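Local coordinates for protein putative aminooxidase (Propionibacterium acnes, PDB 2BA9) that probably isomerises polyunsaturated fatty acids, producing conjugated linoleic acid, and binds flavin-adenine dinucleotide as cofactor, at residues A[137-148]-A[173-183]; A[3-14]-A[28-37]. All coordinates share one frame; numbering follows the deposited sequence.

In the fold
Interaction 2 comes first along the chain and closes before interaction 1 opens. In it strand 33-36, the outermost strand on one side of the four-stranded parallel sheet, pairs with strand 9-12, and the C-terminal end of the pair meets the adenosine part of the FAD. Interaction 1 joins the starts of helices 145-151 and 178-184 in a helical part of the chain. The two centres lie about 35 Å apart, and the nearest atoms are about 18 Å apart, so the contacts do not touch. Interaction 1 is buried packing that ends at a sodium site, where Lys183 binds the ion; the side chain of Lys183 is about 12 Å from the FAD.

Interaction 1: A[137-148]-A[173-183]; sequences VHEDLMLPFDEF and FDNVPAAYVLK. With NA (sodium ion), chain B.
Two helix starts meet here, with Pro144 and Pro177 at the N-cap positions of helices 145-151 and 178-184. Their CA atoms are 4.0 Å apart, and a single backbone bridge joins them. Ala178 N bonds Leu143 O at 2.7 Å, and Phe145 N bonds Val176 O in return. Each helix thus has a first-turn N-H tied to a carbonyl just before the other helix. Two more bonds flank this pair. Ala179 N meets a lone pair of Leu141 O in the carbonyl plane, and Asp146 N reaches Phe173 O from above the carbonyl plane.

Phe145 packs against the start of helix 178-184 and against Phe173. With CG anti to the backbone N (chi1 -165°), its ring turns an edge to Phe173 and one face to Val181. The pair with Phe173 is edge-to-face: Phe145 CD2 sits over the centre of the Phe173 ring, the centroids are 4.5 Å apart and the planes are at 56°. Val181 CG1 lies 3.8 Å from the Phe145 centroid, as a CH-pi contact. Leu182 CD1 reaches both Leu141 CD2 and Phe148 CE2, each at 3.6 Å. Two further helices pack on this paired helix start: 158-161 sets Trp161 against Phe173, Val181 and Leu182, and 106-122 sets Leu117 on Phe148 and Leu121 on Leu182.

The Asp146 carboxylate plane is nearly perpendicular to the Phe173 ring plane, and OD1 forms a salt bridge with Arg158. At the far end Lys183 O binds a sodium ion at 2.5 Å, together with three waters and Glu410. Lys183 NZ approaches Val137 CG1, 3.9 Å away, and is hydrogen-bonded to Tyr128 O and Ala130 O.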
loop_
_atom_site.group_PDB
_atom_site.type_symbol
_atom_site.label_atom_id
_atom_site.label_comp_id
_atom_site.label_asym_id
_atom_site.label_seq_id
_atom_site.Cartn_x
_atom_site.Cartn_y
_atom_site.Cartn_z
ATOM N N VAL A 137 -11.309 10.524 13.233
ATOM C CA VAL A 137 -10.141 10.589 14.111
ATOM C C VAL A 137 -10.024 11.957 14.777
ATOM O O VAL A 137 -10.578 12.946 14.300
ATOM C CB VAL A 137 -8.829 10.263 13.355
ATOM C CG1 VAL A 137 -8.917 8.877 12.679
ATOM C CG2 VAL A 137 -8.505 11.351 12.321
ATOM N N HIS A 138 -9.307 11.986 15.894
ATOM C CA HIS A 138 -8.938 13.225 16.582
ATOM C C HIS A 138 -8.378 14.251 15.582
ATOM O O HIS A 138 -7.599 13.887 14.705
ATOM C CB HIS A 138 -7.865 12.916 17.632
ATOM C CG HIS A 138 -7.623 14.030 18.602
ATOM N ND1 HIS A 138 -7.024 15.219 18.243
ATOM C CD2 HIS A 138 -7.879 14.126 19.926
ATOM C CE1 HIS A 138 -6.934 15.999 19.304
ATOM N NE2 HIS A 138 -7.434 15.354 20.338
ATOM N N GLU A 139 -8.749 15.523 15.733
ATOM C CA GLU A 139 -8.349 16.565 14.773
ATOM C C GLU A 139 -6.835 16.622 14.531
ATOM O O GLU A 139 -6.374 16.889 13.409
ATOM C CB GLU A 139 -8.879 17.943 15.198
ATOM C CG GLU A 139 -8.213 18.514 16.441
ATOM C CD GLU A 139 -9.050 19.561 17.144
ATOM O OE1 GLU A 139 -9.939 20.168 16.494
ATOM O OE2 GLU A 139 -8.830 19.768 18.363
ATOM N N ASP A 140 -6.061 16.376 15.580
ATOM C CA ASP A 140 -4.606 16.417 15.473
ATOM C C ASP A 140 -4.089 15.433 14.416
ATOM O O ASP A 140 -3.101 15.702 13.750
ATOM C CB ASP A 140 -3.953 16.114 16.821
ATOM C CG ASP A 140 -4.224 17.178 17.870
ATOM O OD1 ASP A 140 -4.802 18.252 17.563
ATOM O OD2 ASP A 140 -3.858 16.917 19.028
ATOM N N LEU A 141 -4.776 14.303 14.264
ATOM C CA LEU A 141 -4.359 13.261 13.312
ATOM C C LEU A 141 -4.630 13.629 11.850
ATOM O O LEU A 141 -4.143 12.966 10.924
ATOM C CB LEU A 141 -5.050 11.937 13.658
ATOM C CG LEU A 141 -4.635 11.314 15.000
ATOM C CD1 LEU A 141 -5.603 10.215 15.382
ATOM C CD2 LEU A 141 -3.222 10.787 14.921
ATOM N N MET A 142 -5.406 14.688 11.658
ATOM C CA MET A 142 -5.716 15.215 10.325
ATOM C C MET A 142 -4.605 16.120 9.763
ATOM O O MET A 142 -4.630 16.484 8.582
ATOM C CB MET A 142 -7.036 15.975 10.393
ATOM C CG MET A 142 -8.192 15.130 10.899
ATOM S SD MET A 142 -9.772 15.950 10.734
ATOM C CE MET A 142 -10.856 14.789 11.598
ATOM N N LEU A 143 -3.643 16.465 10.621
ATOM C CA LEU A 143 -2.489 17.277 10.262
ATOM C C LEU A 143 -1.392 16.426 9.617
ATOM O O LEU A 143 -1.319 15.228 9.871
ATOM C CB LEU A 143 -1.905 17.932 11.515
ATOM C CG LEU A 143 -2.720 19.034 12.169
ATOM C CD1 LEU A 143 -2.145 19.440 13.555
ATOM C CD2 LEU A 143 -2.782 20.230 11.194
ATOM N N PRO A 144 -0.509 17.053 8.797
ATOM C CA PRO A 144 0.659 16.302 8.332
ATOM C C PRO A 144 1.440 15.735 9.528
ATOM O O PRO A 144 1.466 16.354 10.611
ATOM C CB PRO A 144 1.469 17.337 7.550
ATOM C CG PRO A 144 0.492 18.409 7.178
ATOM C CD PRO A 144 -0.522 18.433 8.275
ATOM N N PHE A 145 2.039 14.557 9.338
ATOM C CA PHE A 145 2.665 13.819 10.444
ATOM C C PHE A 145 3.645 14.638 11.273
ATOM O O PHE A 145 3.620 14.537 12.497
ATOM C CB PHE A 145 3.338 12.542 9.943
ATOM C CG PHE A 145 3.699 11.553 11.046
ATOM C CD1 PHE A 145 2.724 11.005 11.854
ATOM C CD2 PHE A 145 5.015 11.128 11.217
ATOM C CE1 PHE A 145 3.050 10.094 12.860
ATOM C CE2 PHE A 145 5.349 10.207 12.211
ATOM C CZ PHE A 145 4.362 9.692 13.028
ATOM N N ASP A 146 4.491 15.443 10.626
ATOM C CA ASP A 146 5.470 16.258 11.361
ATOM C C ASP A 146 4.789 17.308 12.216
ATOM O O ASP A 146 5.263 17.605 13.319
ATOM C CB ASP A 146 6.460 16.969 10.427
ATOM C CG ASP A 146 7.558 16.056 9.914
ATOM O OD1 ASP A 146 7.977 15.116 10.638
ATOM O OD2 ASP A 146 8.009 16.299 8.771
ATOM N N GLU A 147 3.719 17.903 11.687
ATOM C CA GLU A 147 2.939 18.894 12.433
ATOM C C GLU A 147 2.276 18.237 13.648
ATOM O O GLU A 147 2.319 18.756 14.755
ATOM C CB GLU A 147 1.890 19.550 11.530
ATOM C CG GLU A 147 2.489 20.559 10.565
ATOM C CD GLU A 147 1.443 21.245 9.704
ATOM O OE1 GLU A 147 0.359 21.593 10.248
ATOM O OE2 GLU A 147 1.716 21.428 8.489
ATOM N N PHE A 148 1.672 17.076 13.424
ATOM C CA PHE A 148 1.143 16.252 14.513
ATOM C C PHE A 148 2.191 16.026 15.614
ATOM O O PHE A 148 1.920 16.249 16.795
ATOM C CB PHE A 148 0.629 14.915 13.946
ATOM C CG PHE A 148 0.387 13.854 14.990
ATOM C CD1 PHE A 148 -0.798 13.821 15.705
ATOM C CD2 PHE A 148 1.356 12.896 15.260
ATOM C CE1 PHE A 148 -1.027 12.838 16.682
ATOM C CE2 PHE A 148 1.138 11.907 16.225
ATOM C CZ PHE A 148 -0.062 11.880 16.936
ATOM N N PHE A 173 6.501 13.198 5.511
ATOM C CA PHE A 173 5.827 13.635 6.731
ATOM C C PHE A 173 5.513 15.138 6.782
ATOM O O PHE A 173 4.682 15.576 7.590
ATOM C CB PHE A 173 6.672 13.262 7.957
ATOM C CG PHE A 173 6.759 11.772 8.242
ATOM C CD1 PHE A 173 7.808 11.280 9.019
ATOM C CD2 PHE A 173 5.801 10.859 7.774
ATOM C CE1 PHE A 173 7.916 9.916 9.309
ATOM C CE2 PHE A 173 5.907 9.488 8.075
ATOM C CZ PHE A 173 6.959 9.021 8.834
ATOM N N ASP A 174 6.176 15.925 5.943
ATOM C CA ASP A 174 5.871 17.353 5.837
ATOM C C ASP A 174 4.443 17.621 5.295
ATOM O O ASP A 174 3.905 18.708 5.483
ATOM C CB ASP A 174 6.919 18.065 4.966
ATOM C CG ASP A 174 6.901 17.586 3.511
ATOM O OD1 ASP A 174 7.681 16.661 3.189
ATOM O OD2 ASP A 174 6.114 18.130 2.699
ATOM N N ASN A 175 3.847 16.628 4.625
ATOM C CA ASN A 175 2.517 16.775 4.047
ATOM C C ASN A 175 1.527 15.610 4.260
ATOM O O ASN A 175 0.336 15.846 4.372
ATOM C CB ASN A 175 2.646 17.081 2.556
ATOM C CG ASN A 175 3.275 15.950 1.784
ATOM O OD1 ASN A 175 2.575 15.113 1.247
ATOM N ND2 ASN A 175 4.596 15.916 1.729
ATOM N N VAL A 176 1.987 14.365 4.319
ATOM C CA VAL A 176 1.053 13.222 4.453
ATOM C C VAL A 176 0.401 13.220 5.833
ATOM O O VAL A 176 1.107 13.214 6.843
ATOM C CB VAL A 176 1.748 11.876 4.243
ATOM C CG1 VAL A 176 0.849 10.718 4.713
ATOM C CG2 VAL A 176 2.147 11.696 2.800
ATOM N N PRO A 177 -0.945 13.237 5.889
ATOM C CA PRO A 177 -1.643 13.306 7.179
ATOM C C PRO A 177 -1.354 12.172 8.176
ATOM O O PRO A 177 -1.245 10.998 7.776
ATOM C CB PRO A 177 -3.127 13.278 6.772
ATOM C CG PRO A 177 -3.151 13.785 5.367
ATOM C CD PRO A 177 -1.897 13.268 4.755
ATOM N N ALA A 178 -1.300 12.535 9.467
ATOM C CA ALA A 178 -0.977 11.597 10.560
ATOM C C ALA A 178 -1.818 10.312 10.553
ATOM O O ALA A 178 -1.301 9.227 10.842
ATOM C CB ALA A 178 -1.099 12.296 11.918
ATOM N N ALA A 179 -3.096 10.442 10.212
ATOM C CA ALA A 179 -4.052 9.311 10.205
ATOM C C ALA A 179 -3.620 8.130 9.329
ATOM O O ALA A 179 -3.866 6.968 9.658
ATOM C CB ALA A 179 -5.402 9.790 9.748
ATOM N N TYR A 180 -3.014 8.423 8.193
ATOM C CA TYR A 180 -2.496 7.360 7.341
ATOM C C TYR A 180 -1.313 6.679 8.025
ATOM O O TYR A 180 -1.263 5.454 8.105
ATOM C CB TYR A 180 -2.092 7.911 5.969
ATOM C CG TYR A 180 -3.250 8.474 5.186
ATOM C CD1 TYR A 180 -4.269 7.644 4.717
ATOM C CD2 TYR A 180 -3.329 9.833 4.910
ATOM C CE1 TYR A 180 -5.340 8.152 3.998
ATOM C CE2 TYR A 180 -4.392 10.357 4.180
ATOM C CZ TYR A 180 -5.403 9.517 3.730
ATOM O OH TYR A 180 -6.464 10.051 3.001
ATOM N N VAL A 181 -0.391 7.477 8.553
ATOM C CA VAL A 181 0.870 6.946 9.087
ATOM C C VAL A 181 0.582 5.967 10.214
ATOM O O VAL A 181 1.105 4.846 10.216
ATOM C CB VAL A 181 1.805 8.067 9.620
ATOM C CG1 VAL A 181 3.108 7.458 10.241
ATOM C CG2 VAL A 181 2.109 9.110 8.495
ATOM N N LEU A 182 -0.276 6.407 11.141
ATOM C CA LEU A 182 -0.510 5.715 12.399
ATOM C C LEU A 182 -1.517 4.549 12.307
ATOM O O LEU A 182 -1.578 3.707 13.213
ATOM C CB LEU A 182 -0.886 6.733 13.480
ATOM C CG LEU A 182 0.297 7.653 13.848
ATOM C CD1 LEU A 182 -0.143 8.898 14.613
ATOM C CD2 LEU A 182 1.345 6.862 14.650
ATOM N N LYS A 183 -2.273 4.491 11.210
ATOM C CA LYS A 183 -3.110 3.326 10.883
ATOM C C LYS A 183 -2.279 2.174 10.309
ATOM O O LYS A 183 -2.598 1.009 10.544
ATOM C CB LYS A 183 -4.263 3.707 9.932
ATOM C CG LYS A 183 -5.377 4.473 10.647
ATOM C CD LYS A 183 -6.546 4.858 9.745
ATOM C CE LYS A 183 -7.494 5.789 10.476
ATOM N NZ LYS A 183 -8.047 5.206 11.753
HETATM NA NA NA B . -3.713 -1.095 11.331
HETATM O O HOH W 1 4.343 20.291 7.532
HETATM O O HOH W 2 -1.409 -1.502 11.364
HETATM O O HOH W 3 -5.797 0.032 10.887
HETATM O O HOH W 4 -3.502 -0.204 13.249
#

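Interaction 2: A[3-14]-A[28-37]. With FAD (flavin-adenine dinucleotide), chain D.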
loop_
_atom_site.group_PDB
_atom_site.type_symbol
_atom_site.label_atom_id
_atom_site.label_comp_id
_atom_site.label_asym_id
_atom_site.label_seq_id
_atom_site.Cartn_x
_atom_site.Cartn_y
_atom_site.Cartn_z
ATOM N N ILE A 3 -27.949 -6.313 2.206
ATOM C CA ILE A 3 -28.097 -6.740 0.817
ATOM C C ILE A 3 -28.647 -8.170 0.794
ATOM O O ILE A 3 -28.324 -8.973 1.661
ATOM C CB ILE A 3 -26.714 -6.714 0.070
ATOM C CG1 ILE A 3 -26.014 -5.345 0.201
ATOM C CG2 ILE A 3 -26.865 -7.098 -1.385
ATOM C CD1 ILE A 3 -26.810 -4.160 -0.283
ATOM N N SER A 4 -29.471 -8.483 -0.202
ATOM C CA SER A 4 -29.968 -9.848 -0.403
ATOM C C SER A 4 -28.861 -10.770 -0.949
ATOM O O SER A 4 -28.038 -10.343 -1.750
ATOM C CB SER A 4 -31.175 -9.823 -1.348
ATOM O OG SER A 4 -31.578 -11.123 -1.732
ATOM N N LYS A 5 -28.857 -12.033 -0.521
ATOM C CA LYS A 5 -27.825 -13.004 -0.950
ATOM C C LYS A 5 -27.949 -13.382 -2.426
ATOM O O LYS A 5 -26.982 -13.881 -3.029
ATOM C CB LYS A 5 -27.876 -14.300 -0.129
ATOM C CG LYS A 5 -27.911 -14.130 1.387
ATOM C CD LYS A 5 -26.635 -13.535 1.914
ATOM C CE LYS A 5 -26.729 -13.295 3.415
ATOM N NZ LYS A 5 -26.663 -14.571 4.158
ATOM N N ASP A 6 -29.136 -13.173 -3.000
ATOM C CA ASP A 6 -29.333 -13.357 -4.441
ATOM C C ASP A 6 -28.878 -12.128 -5.244
ATOM O O ASP A 6 -29.137 -12.027 -6.443
ATOM C CB ASP A 6 -30.792 -13.738 -4.757
ATOM C CG ASP A 6 -31.759 -12.551 -4.722
ATOM O OD1 ASP A 6 -31.438 -11.490 -4.144
ATOM O OD2 ASP A 6 -32.873 -12.697 -5.279
ATOM N N SER A 7 -28.213 -11.185 -4.582
ATOM C CA SER A 7 -27.678 -10.042 -5.285
ATOM C C SER A 7 -26.503 -10.491 -6.135
ATOM O O SER A 7 -25.635 -11.254 -5.677
ATOM C CB SER A 7 -27.255 -8.936 -4.319
ATOM O OG SER A 7 -28.383 -8.390 -3.650
ATOM N N ARG A 8 -26.521 -10.048 -7.389
ATOM C CA ARG A 8 -25.401 -10.194 -8.291
ATOM C C ARG A 8 -24.451 -9.063 -8.000
ATOM O O ARG A 8 -24.785 -7.906 -8.204
ATOM C CB ARG A 8 -25.855 -10.104 -9.742
ATOM C CG ARG A 8 -26.749 -11.230 -10.175
ATOM C CD ARG A 8 -27.486 -10.863 -11.447
ATOM N NE ARG A 8 -28.458 -9.794 -11.218
ATOM C CZ ARG A 8 -29.003 -9.053 -12.181
ATOM N NH1 ARG A 8 -28.696 -9.262 -13.458
ATOM N NH2 ARG A 8 -29.877 -8.103 -11.870
ATOM N N ILE A 9 -23.260 -9.412 -7.528
ATOM C CA ILE A 9 -22.289 -8.436 -7.078
ATOM C C ILE A 9 -21.082 -8.449 -8.010
ATOM O O ILE A 9 -20.497 -9.502 -8.272
ATOM C CB ILE A 9 -21.845 -8.737 -5.642
ATOM C CG1 ILE A 9 -23.056 -8.693 -4.693
ATOM C CG2 ILE A 9 -20.771 -7.756 -5.220
ATOM C CD1 ILE A 9 -22.818 -9.351 -3.349
ATOM N N ALA A 10 -20.731 -7.276 -8.525
ATOM C CA ALA A 10 -19.580 -7.121 -9.414
ATOM C C ALA A 10 -18.475 -6.462 -8.619
ATOM O O ALA A 10 -18.643 -5.345 -8.118
ATOM C CB ALA A 10 -19.942 -6.285 -10.633
ATOM N N ILE A 11 -17.361 -7.170 -8.471
ATOM C CA ILE A 11 -16.178 -6.646 -7.794
ATOM C C ILE A 11 -15.163 -6.198 -8.844
ATOM O O ILE A 11 -14.714 -7.012 -9.666
ATOM C CB ILE A 11 -15.551 -7.714 -6.839
ATOM C CG1 ILE A 11 -16.542 -8.058 -5.701
ATOM C CG2 ILE A 11 -14.223 -7.215 -6.275
ATOM C CD1 ILE A 11 -16.473 -9.504 -5.182
ATOM N N ILE A 12 -14.802 -4.911 -8.845
ATOM C CA ILE A 12 -13.772 -4.440 -9.809
ATOM C C ILE A 12 -12.384 -4.416 -9.164
ATOM O O ILE A 12 -12.201 -3.799 -8.109
ATOM C CB ILE A 12 -14.135 -3.024 -10.395
ATOM C CG1 ILE A 12 -15.599 -2.970 -10.787
ATOM C CG2 ILE A 12 -13.262 -2.767 -11.583
ATOM C CD1 ILE A 12 -16.029 -3.866 -12.000
ATOM N N GLY A 13 -11.433 -5.080 -9.825
ATOM C CA GLY A 13 -10.061 -5.242 -9.335
ATOM C C GLY A 13 -9.875 -6.595 -8.670
ATOM O O GLY A 13 -10.623 -6.934 -7.757
ATOM N N ALA A 14 -8.875 -7.357 -9.124
ATOM C CA ALA A 14 -8.463 -8.617 -8.462
ATOM C C ALA A 14 -7.079 -8.532 -7.807
ATOM O O ALA A 14 -6.255 -9.448 -7.931
ATOM C CB ALA A 14 -8.512 -9.774 -9.422
ATOM N N ALA A 28 -19.849 -15.105 3.945
ATOM C CA ALA A 28 -21.095 -14.576 4.513
ATOM C C ALA A 28 -22.341 -15.118 3.816
ATOM O O ALA A 28 -23.467 -14.815 4.228
ATOM C CB ALA A 28 -21.096 -13.043 4.444
ATOM N N GLY A 29 -22.152 -15.909 2.764
ATOM C CA GLY A 29 -23.269 -16.538 2.061
ATOM C C GLY A 29 -23.713 -15.809 0.806
ATOM O O GLY A 29 -24.805 -16.053 0.294
ATOM N N PHE A 30 -22.865 -14.915 0.311
ATOM C CA PHE A 30 -23.111 -14.224 -0.955
ATOM C C PHE A 30 -22.335 -14.945 -2.075
ATOM O O PHE A 30 -21.128 -14.710 -2.270
ATOM C CB PHE A 30 -22.692 -12.746 -0.846
ATOM C CG PHE A 30 -23.589 -11.910 0.052
ATOM C CD1 PHE A 30 -24.648 -11.180 -0.480
ATOM C CD2 PHE A 30 -23.357 -11.842 1.427
ATOM C CE1 PHE A 30 -25.457 -10.404 0.332
ATOM C CE2 PHE A 30 -24.174 -11.061 2.261
ATOM C CZ PHE A 30 -25.223 -10.340 1.712
ATOM N N HIS A 31 -23.026 -15.818 -2.813
ATOM C CA HIS A 31 -22.367 -16.698 -3.810
ATOM C C HIS A 31 -22.420 -16.237 -5.274
ATOM O O HIS A 31 -21.817 -16.868 -6.152
ATOM C CB HIS A 31 -22.984 -18.093 -3.757
ATOM C CG HIS A 31 -22.947 -18.718 -2.406
ATOM N ND1 HIS A 31 -21.792 -19.233 -1.859
ATOM C CD2 HIS A 31 -23.925 -18.920 -1.492
ATOM C CE1 HIS A 31 -22.061 -19.727 -0.662
ATOM N NE2 HIS A 31 -23.348 -19.549 -0.415
ATOM N N ASP A 32 -23.166 -15.174 -5.545
ATOM C CA ASP A 32 -23.302 -14.649 -6.903
ATOM C C ASP A 32 -22.469 -13.376 -7.027
ATOM O O ASP A 32 -22.981 -12.283 -7.219
ATOM C CB ASP A 32 -24.777 -14.391 -7.221
ATOM C CG ASP A 32 -25.029 -14.105 -8.682
ATOM O OD1 ASP A 32 -24.066 -13.889 -9.459
ATOM O OD2 ASP A 32 -26.221 -14.099 -9.054
ATOM N N TYR A 33 -21.161 -13.540 -6.911
ATOM C CA TYR A 33 -20.243 -12.440 -7.097
ATOM C C TYR A 33 -19.388 -12.736 -8.320
ATOM O O TYR A 33 -19.191 -13.897 -8.689
ATOM C CB TYR A 33 -19.373 -12.221 -5.846
ATOM C CG TYR A 33 -18.429 -13.364 -5.548
ATOM C CD1 TYR A 33 -17.163 -13.433 -6.144
ATOM C CD2 TYR A 33 -18.805 -14.388 -4.682
ATOM C CE1 TYR A 33 -16.306 -14.493 -5.878
ATOM C CE2 TYR A 33 -17.957 -15.442 -4.412
ATOM C CZ TYR A 33 -16.711 -15.492 -5.014
ATOM O OH TYR A 33 -15.880 -16.551 -4.732
ATOM N N THR A 34 -18.909 -11.674 -8.958
ATOM C CA THR A 34 -17.974 -11.775 -10.072
ATOM C C THR A 34 -16.886 -10.736 -9.849
ATOM O O THR A 34 -17.195 -9.573 -9.567
ATOM C CB THR A 34 -18.672 -11.493 -11.436
ATOM O OG1 THR A 34 -19.666 -12.498 -11.682
ATOM C CG2 THR A 34 -17.673 -11.507 -12.598
ATOM N N ILE A 35 -15.626 -11.163 -9.945
ATOM C CA ILE A 35 -14.490 -10.254 -9.853
ATOM C C ILE A 35 -13.935 -9.950 -11.242
ATOM O O ILE A 35 -13.591 -10.859 -12.002
ATOM C CB ILE A 35 -13.348 -10.808 -8.982
ATOM C CG1 ILE A 35 -13.832 -11.160 -7.574
ATOM C CG2 ILE A 35 -12.217 -9.769 -8.886
ATOM C CD1 ILE A 35 -12.911 -12.176 -6.844
ATOM N N LEU A 36 -13.829 -8.667 -11.567
ATOM C CA LEU A 36 -13.386 -8.242 -12.899
ATOM C C LEU A 36 -12.007 -7.564 -12.850
ATOM O O LEU A 36 -11.851 -6.487 -12.255
ATOM C CB LEU A 36 -14.417 -7.303 -13.525
ATOM C CG LEU A 36 -15.832 -7.842 -13.677
ATOM C CD1 LEU A 36 -16.771 -6.719 -14.083
ATOM C CD2 LEU A 36 -15.871 -8.977 -14.682
ATOM N N GLU A 37 -11.027 -8.211 -13.492
ATOM C CA GLU A 37 -9.629 -7.780 -13.499
ATOM C C GLU A 37 -9.184 -7.392 -14.895
ATOM O O GLU A 37 -9.384 -8.147 -15.848
ATOM C CB GLU A 37 -8.730 -8.903 -12.985
ATOM C CG GLU A 37 -7.246 -8.686 -13.161
ATOM C CD GLU A 37 -6.702 -7.437 -12.476
ATOM O OE1 GLU A 37 -7.062 -7.140 -11.317
ATOM O OE2 GLU A 37 -5.860 -6.767 -13.097
HETATM P PA FAD D . -3.830 -3.122 -6.062
HETATM O O1A FAD D . -2.854 -4.024 -5.365
HETATM O O2A FAD D . -3.248 -1.961 -6.842
HETATM O O5B FAD D . -4.669 -3.994 -7.112
HETATM C C5B FAD D . -5.685 -3.340 -7.834
HETATM C C4B FAD D . -6.203 -4.243 -8.934
HETATM O O4B FAD D . -7.246 -3.577 -9.617
HETATM C C3B FAD D . -5.110 -4.604 -9.941
HETATM O O3B FAD D . -5.040 -6.003 -10.095
HETATM C C2B FAD D . -5.532 -3.880 -11.198
HETATM O O2B FAD D . -5.056 -4.506 -12.390
HETATM C C1B FAD D . -7.055 -3.780 -10.998
HETATM N N9A FAD D . -7.608 -2.685 -11.814
HETATM C C8A FAD D . -7.206 -1.365 -11.832
HETATM N N7A FAD D . -7.961 -0.691 -12.745
HETATM C C5A FAD D . -8.840 -1.566 -13.307
HETATM C C6A FAD D . -9.831 -1.437 -14.301
HETATM N N6A FAD D . -10.312 -0.189 -14.606
HETATM N N1A FAD D . -10.593 -2.552 -14.634
HETATM C C2A FAD D . -10.352 -3.790 -14.055
HETATM N N3A FAD D . -9.368 -3.905 -13.081
HETATM C C4A FAD D . -8.615 -2.827 -12.727
HETATM N N1 FAD D . 1.930 -3.684 1.365
HETATM C C2 FAD D . 2.164 -4.196 2.626
HETATM O O2 FAD D . 1.220 -4.574 3.319
HETATM N N3 FAD D . 3.454 -4.254 3.114
HETATM C C4 FAD D . 4.512 -3.831 2.335
HETATM O O4 FAD D . 5.660 -3.916 2.798
HETATM C C4X FAD D . 4.279 -3.325 1.052
HETATM N N5 FAD D . 5.312 -2.870 0.251
HETATM C C5X FAD D . 5.110 -2.523 -1.071
HETATM C C6 FAD D . 6.188 -2.207 -1.894
HETATM C C7 FAD D . 5.971 -1.896 -3.234
HETATM C C7M FAD D . 7.159 -1.576 -4.096
HETATM C C8 FAD D . 4.676 -1.891 -3.745
HETATM C C8M FAD D . 4.389 -1.560 -5.178
HETATM C C9 FAD D . 3.605 -2.203 -2.913
HETATM C C9A FAD D . 3.804 -2.513 -1.567
HETATM N N10 FAD D . 2.734 -2.810 -0.702
HETATM C C10 FAD D . 2.974 -3.277 0.570
HETATM C "C1'" FAD D . 1.355 -2.321 -0.991
HETATM C "C2'" FAD D . 0.431 -3.447 -1.438
HETATM O "O2'" FAD D . 1.023 -4.254 -2.451
HETATM C "C3'" FAD D . -0.860 -2.810 -1.927
HETATM O "O3'" FAD D . -1.342 -1.899 -0.936
HETATM C "C4'" FAD D . -1.902 -3.869 -2.249
HETATM O "O4'" FAD D . -1.547 -4.604 -3.414
HETATM C "C5'" FAD D . -3.252 -3.185 -2.406
HETATM O "O5'" FAD D . -4.170 -4.061 -2.996
HETATM P P FAD D . -5.461 -3.473 -3.781
HETATM O O1P FAD D . -6.272 -4.603 -4.385
HETATM O O2P FAD D . -6.249 -2.657 -2.815
HETATM O O3P FAD D . -4.889 -2.577 -4.984
HETATM O O HOH W 5 -24.532 -13.144 -4.191
HETATM O O HOH W 6 -28.471 -14.460 -7.679
HETATM O O HOH W 7 -21.790 -11.512 -10.457
#
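This is a parallel strand pairing at the edge of the FAD-binding sheet, where strand 9-12 runs beside the outermost strand 33-36. Backbone bonds alternate across it. Ile9 N bonds Asp32 O and Thr34 N bonds Ile9 O; Ile11 N bonds Thr34 O and Leu36 N bonds Ile11 O. Gly13 N closes the series on Leu36 O at 2.8 Å. The strand directions differ by 22°. On one face Ile11 packs alongside Ile35, with Ile11 CB 3.9 Å from Ile35 CG1, and Ile11 CD1 also touches Tyr33 CB. On the other, Ile12 CD1 meets Leu36 CD1.

The strands belong to a beta-alpha-beta unit with helix 16-28 between them, as in Rossmann-type dinucleotide-binding folds. Gly13 fits the first glycine of a GxGxxG pattern, and its CA is 3.3 Å from FAD O4B. Glu37, just past the second strand, grips the adenosine ribose. Its OE1 takes FAD O3B, and its OE2 takes FAD O2B at 2.5 Å. Glu37 OE1 also accepts Ala14 N at 2.9 Å, which ties the carboxylate to the glycine loop. Thr39 holds OE2 as well. Glu37 CG is anti to the backbone N (chi1 170°), and the bend at chi2 brings the carboxylate round to both hydroxyls of the adenosine ribose.

At the opposite end Lys5 lies across the Phe30 ring. Its CD stands over the ring centre, 3.4 Å from the centroid, while Ile3 O and Ser4 O lie at the ring edge. Lys5 NZ bonds Ala28 O at 3.2 Å, in the carbonyl plane. A water joins Lys5 O, Ser7 O and Asp32 N, and another links Asp6 O to Asp32 OD2.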